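Side-chain contacts in RegF protein (Neisseria gonorrhoeae, PDB 4HOJ), which binds glutathione and calcium ions as a homologue of the glutathione S-transferases, and is also named stringent starvation protein A: residues E192-T195 with P196-A200; R19-L22 with Y23-M27. All blocks are in the same frame, centred on the assembly; numbering follows the deposited sequence.

Contact 1 turns the chain from helix 188-193 into the short helix 196-199; contact 2 forms the last turns of helix 13-25. Their centres lie 15 Å apart, and R19 spans the gap: its NH2 reaches E198 OE1 in a 2.8 Å salt bridge and, also at 2.8 Å, probably hydrogen-bonds A193 O. The two contacts also pack together, T195 CG2 lying 3.6 Å from R19 CZ. Both contacts border the glutathione site without belonging to its pocket. The side chains of R19 and E198 are about 5 Å and 6 Å from that of C12, the residue bonded covalently to glutathione, and each is about 8 Å from the bound ligand.

Contact 1: residues E192-T195 with P196-A200; sequences EALT and PAEKA
T195 and E198 grip each other twice. The backbone N of E198 donates to T195 OG1 over 3.1 Å, and in return T195 N donates to E198 OE1 over 3.0 Å. The returning bond is nearly straight, 170° at the hydrogen, and meets OE1 on the anti side of the carboxylate, 29° out of its plane. Rotation of T195 to a chi1 of 73° tucks OG1 between its own N and carbonyl carbon, facing the opening helix turn, while CG2 lies 3.7 Å from E198 OE1. This reciprocal pairing is a capping box: T195 is the N-cap of helix 196-199, and its carbonyl O also receives K199 N at 2.9 Å, closing the first full turn. L194 lies against the same turn, its CB 3.8 Å from K199 CG and its CD2 3.9 Å from E198 CB, so the aliphatic parts of E198 and K199 share one leucine. Further out, the buried E198 carboxylate, already paired with R19, also forms a salt bridge to R162 through OE2, an environment that would be expected to keep it ionised. T195 OG1 has a second hydrogen-bonding partner in I10 O, which ties the cap to the chain between strand 5-8 and helix 13-25. H16 of that helix touches both L194 and E198.

Contact 2: residues R19-L22 with Y23-M27; sequences RFVL and YEKGM
F20 and E24, one helical turn apart, run side by side in the same direction. F20 CE1 comes to 3.3 Å from E24 OE2 and 3.8 Å from E24 CG, and the ring and carboxylate planes are turned 67° from each other. The glutamate reaches the ring because its chain bends at chi2 (-77°) instead of extending. Its OE2 also forms a salt bridge to R187, while the F20 ring packs edge-to-face with F190.

Two further side chains touch backbone carbonyl oxygens of the preceding turn. The Y23 ring presents its edge to R19 O, with CD2 3.3 Å away, and is itself in an edge-to-face pair with F29. K25 brings CG to 3.4 Å from V21 O, and its chain then bends at chi2 before NZ leaves to meet D73 in a salt bridge and the carbonyls of F76 and P79 in hydrogen bonds.

Backbone hydrogen bonds from Y23, E24, K25 and G26 to the carbonyls four residues earlier supply the regular frame. The last of them, G26 N to L22 O at 3.0 Å, shares its acceptor with a water, which donates to L22 O over 3.1 Å and accepts from M27 N over 3.0 Å, carrying the link to M27, one residue beyond G26 and two beyond the end of the helix.

G26, with phi 75°, is the first residue to leave helical geometry. This is the C-terminal end of helix 13-25 in the beta-alpha-beta unit 5-8, 13-25, 30-33 of the thioredoxin-like N-terminal domain of glutathione transferases.

Contact 1: residues E192-T195 with P196-A200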
loop_
_atom_site.group_PDB
_atom_site.type_symbol
_atom_site.label_atom_id
_atom_site.label_comp_id
_atom_site.label_asym_id
_atom_site.label_seq_id
_atom_site.Cartn_x
_atom_site.Cartn_y
_atom_site.Cartn_z
ATOM N N GLU A 192 25.317 -7.017 6.524
ATOM C CA GLU A 192 24.830 -7.997 7.498
ATOM C C GLU A 192 23.579 -8.719 7.052
ATOM O O GLU A 192 23.383 -9.894 7.332
ATOM C CB GLU A 192 24.488 -7.341 8.832
ATOM C CG GLU A 192 25.659 -6.819 9.642
ATOM C CD GLU A 192 25.178 -6.108 10.903
ATOM O OE1 GLU A 192 24.390 -5.135 10.835
ATOM O OE2 GLU A 192 25.603 -6.513 11.993
ATOM N N ALA A 193 22.685 -8.003 6.380
ATOM C CA ALA A 193 21.425 -8.555 5.943
ATOM C C ALA A 193 21.482 -9.523 4.792
ATOM O O ALA A 193 20.547 -10.336 4.601
ATOM C CB ALA A 193 20.487 -7.433 5.582
ATOM N N LEU A 194 22.578 -9.510 4.017
ATOM C CA LEU A 194 22.698 -10.420 2.863
ATOM C C LEU A 194 22.814 -11.854 3.336
ATOM O O LEU A 194 23.598 -12.171 4.249
ATOM C CB LEU A 194 23.973 -10.083 2.074
ATOM C CG LEU A 194 23.946 -8.747 1.299
ATOM C CD1 LEU A 194 25.367 -8.433 0.831
ATOM C CD2 LEU A 194 23.007 -8.827 0.115
ATOM N N THR A 195 22.075 -12.740 2.690
ATOM C CA THR A 195 22.341 -14.149 2.896
ATOM C C THR A 195 23.580 -14.604 2.048
ATOM O O THR A 195 23.984 -13.902 1.104
ATOM C CB THR A 195 21.109 -14.990 2.492
ATOM O OG1 THR A 195 21.005 -14.991 1.068
ATOM C CG2 THR A 195 19.805 -14.492 3.097
ATOM N N PRO A 196 24.135 -15.800 2.326
ATOM C CA PRO A 196 25.206 -16.289 1.449
ATOM C C PRO A 196 24.792 -16.437 0.010
ATOM O O PRO A 196 25.568 -16.172 -0.890
ATOM C CB PRO A 196 25.591 -17.648 2.054
ATOM C CG PRO A 196 25.123 -17.605 3.407
ATOM C CD PRO A 196 23.917 -16.692 3.478
ATOM N N ALA A 197 23.500 -16.769 -0.210
ATOM C CA ALA A 197 23.022 -16.888 -1.580
ATOM C C ALA A 197 22.988 -15.520 -2.247
ATOM O O ALA A 197 23.360 -15.384 -3.384
ATOM C CB ALA A 197 21.615 -17.539 -1.570
ATOM N N GLU A 198 22.584 -14.482 -1.501
ATOM C CA GLU A 198 22.533 -13.142 -2.114
ATOM C C GLU A 198 23.936 -12.591 -2.342
ATOM O O GLU A 198 24.155 -11.881 -3.356
ATOM C CB GLU A 198 21.720 -12.208 -1.208
ATOM C CG GLU A 198 20.200 -12.467 -1.301
ATOM C CD GLU A 198 19.448 -11.876 -0.158
ATOM O OE1 GLU A 198 20.030 -11.544 0.919
ATOM O OE2 GLU A 198 18.207 -11.721 -0.310
ATOM N N LYS A 199 24.901 -12.972 -1.481
ATOM C CA LYS A 199 26.274 -12.576 -1.741
ATOM C C LYS A 199 26.772 -13.132 -3.051
ATOM O O LYS A 199 27.590 -12.460 -3.702
ATOM C CB LYS A 199 27.169 -12.999 -0.577
ATOM C CG LYS A 199 26.850 -12.179 0.671
ATOM C CD LYS A 199 27.842 -12.493 1.795
ATOM C CE LYS A 199 27.409 -11.721 3.079
ATOM N NZ LYS A 199 28.253 -12.235 4.206
ATOM N N ALA A 200 26.292 -14.296 -3.457
ATOM C CA ALA A 200 26.659 -14.897 -4.757
ATOM C C ALA A 200 26.168 -14.131 -5.987
ATOM O O ALA A 200 26.604 -14.381 -7.112
ATOM C CB ALA A 200 26.171 -16.389 -4.840
#

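Contact 2: residues R19-L22 with Y23-M27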
loop_
_atom_site.group_PDB
_atom_site.type_symbol
_atom_site.label_atom_id
_atom_site.label_comp_id
_atom_site.label_asym_id
_atom_site.label_seq_id
_atom_site.Cartn_x
_atom_site.Cartn_y
_atom_site.Cartn_z
ATOM N N ARG A 19 15.058 -8.002 6.277
ATOM C CA ARG A 19 16.352 -8.274 6.890
ATOM C C ARG A 19 17.167 -7.001 6.991
ATOM O O ARG A 19 17.783 -6.741 8.030
ATOM C CB ARG A 19 17.076 -9.410 6.122
ATOM C CG ARG A 19 16.437 -10.781 6.382
ATOM C CD ARG A 19 17.214 -11.862 5.631
ATOM N NE ARG A 19 16.669 -12.179 4.311
ATOM C CZ ARG A 19 17.250 -11.912 3.133
ATOM N NH1 ARG A 19 16.755 -12.468 2.001
ATOM N NH2 ARG A 19 18.328 -11.173 3.063
ATOM N N PHE A 20 17.128 -6.184 5.936
ATOM C CA PHE A 20 17.870 -4.926 5.954
ATOM C C PHE A 20 17.370 -4.018 7.105
ATOM O O PHE A 20 18.165 -3.500 7.896
ATOM C CB PHE A 20 17.724 -4.318 4.569
ATOM C CG PHE A 20 18.592 -3.104 4.296
ATOM C CD1 PHE A 20 19.578 -2.650 5.158
ATOM C CD2 PHE A 20 18.369 -2.418 3.091
ATOM C CE1 PHE A 20 20.355 -1.516 4.807
ATOM C CE2 PHE A 20 19.115 -1.313 2.729
ATOM C CZ PHE A 20 20.113 -0.834 3.602
ATOM N N VAL A 21 16.042 -3.849 7.231
ATOM C CA VAL A 21 15.515 -3.051 8.323
ATOM C C VAL A 21 15.918 -3.614 9.663
ATOM O O VAL A 21 16.305 -2.851 10.554
ATOM C CB VAL A 21 13.960 -2.888 8.250
ATOM C CG1 VAL A 21 13.437 -2.149 9.508
ATOM C CG2 VAL A 21 13.544 -2.117 7.028
ATOM N N LEU A 22 15.813 -4.924 9.850
ATOM C CA LEU A 22 16.108 -5.513 11.151
ATOM C C LEU A 22 17.530 -5.257 11.563
ATOM O O LEU A 22 17.784 -4.895 12.712
ATOM C CB LEU A 22 15.740 -7.004 11.161
ATOM C CG LEU A 22 14.229 -7.247 11.180
ATOM C CD1 LEU A 22 13.948 -8.677 10.732
ATOM C CD2 LEU A 22 13.670 -6.985 12.562
ATOM N N TYR A 23 18.477 -5.393 10.634
ATOM C CA TYR A 23 19.858 -5.095 10.974
ATOM C C TYR A 23 20.145 -3.614 11.145
ATOM O O TYR A 23 20.995 -3.254 11.965
ATOM C CB TYR A 23 20.797 -5.758 9.970
ATOM C CG TYR A 23 20.968 -7.251 10.212
ATOM C CD1 TYR A 23 21.722 -7.681 11.287
ATOM C CD2 TYR A 23 20.367 -8.200 9.402
ATOM C CE1 TYR A 23 21.892 -9.020 11.525
ATOM C CE2 TYR A 23 20.532 -9.564 9.633
ATOM C CZ TYR A 23 21.292 -9.943 10.712
ATOM O OH TYR A 23 21.513 -11.272 11.019
ATOM N N GLU A 24 19.381 -2.749 10.462
ATOM C CA GLU A 24 19.564 -1.311 10.717
ATOM C C GLU A 24 19.114 -0.962 12.136
ATOM O O GLU A 24 19.712 -0.098 12.749
ATOM C CB GLU A 24 18.748 -0.440 9.704
ATOM C CG GLU A 24 19.320 -0.369 8.281
ATOM C CD GLU A 24 20.508 0.572 8.180
ATOM O OE1 GLU A 24 20.579 1.540 8.993
ATOM O OE2 GLU A 24 21.369 0.381 7.323
ATOM N N LYS A 25 18.050 -1.590 12.650
ATOM C CA LYS A 25 17.577 -1.305 14.010
ATOM C C LYS A 25 18.426 -1.956 15.069
ATOM O O LYS A 25 18.476 -1.468 16.198
ATOM C CB LYS A 25 16.119 -1.760 14.148
ATOM C CG LYS A 25 15.149 -1.037 13.220
ATOM C CD LYS A 25 15.017 0.439 13.614
ATOM C CE LYS A 25 13.815 1.062 12.855
ATOM N NZ LYS A 25 13.408 2.407 13.404
ATOM N N GLY A 26 19.055 -3.081 14.742
ATOM C CA GLY A 26 20.001 -3.664 15.677
ATOM C C GLY A 26 19.432 -4.379 16.892
ATOM O O GLY A 26 20.192 -4.666 17.809
ATOM N N MET A 27 18.139 -4.683 16.910
ATOM C CA MET A 27 17.517 -5.335 18.078
ATOM C C MET A 27 17.557 -6.853 17.950
ATOM O O MET A 27 18.037 -7.379 16.944
ATOM C CB MET A 27 16.063 -4.870 18.237
ATOM C CG MET A 27 15.956 -3.387 18.548
ATOM S SD MET A 27 16.647 -2.873 20.150
ATOM C CE MET A 27 18.366 -2.528 19.787
HETATM O O HOH W 1 15.809 -5.248 15.112
#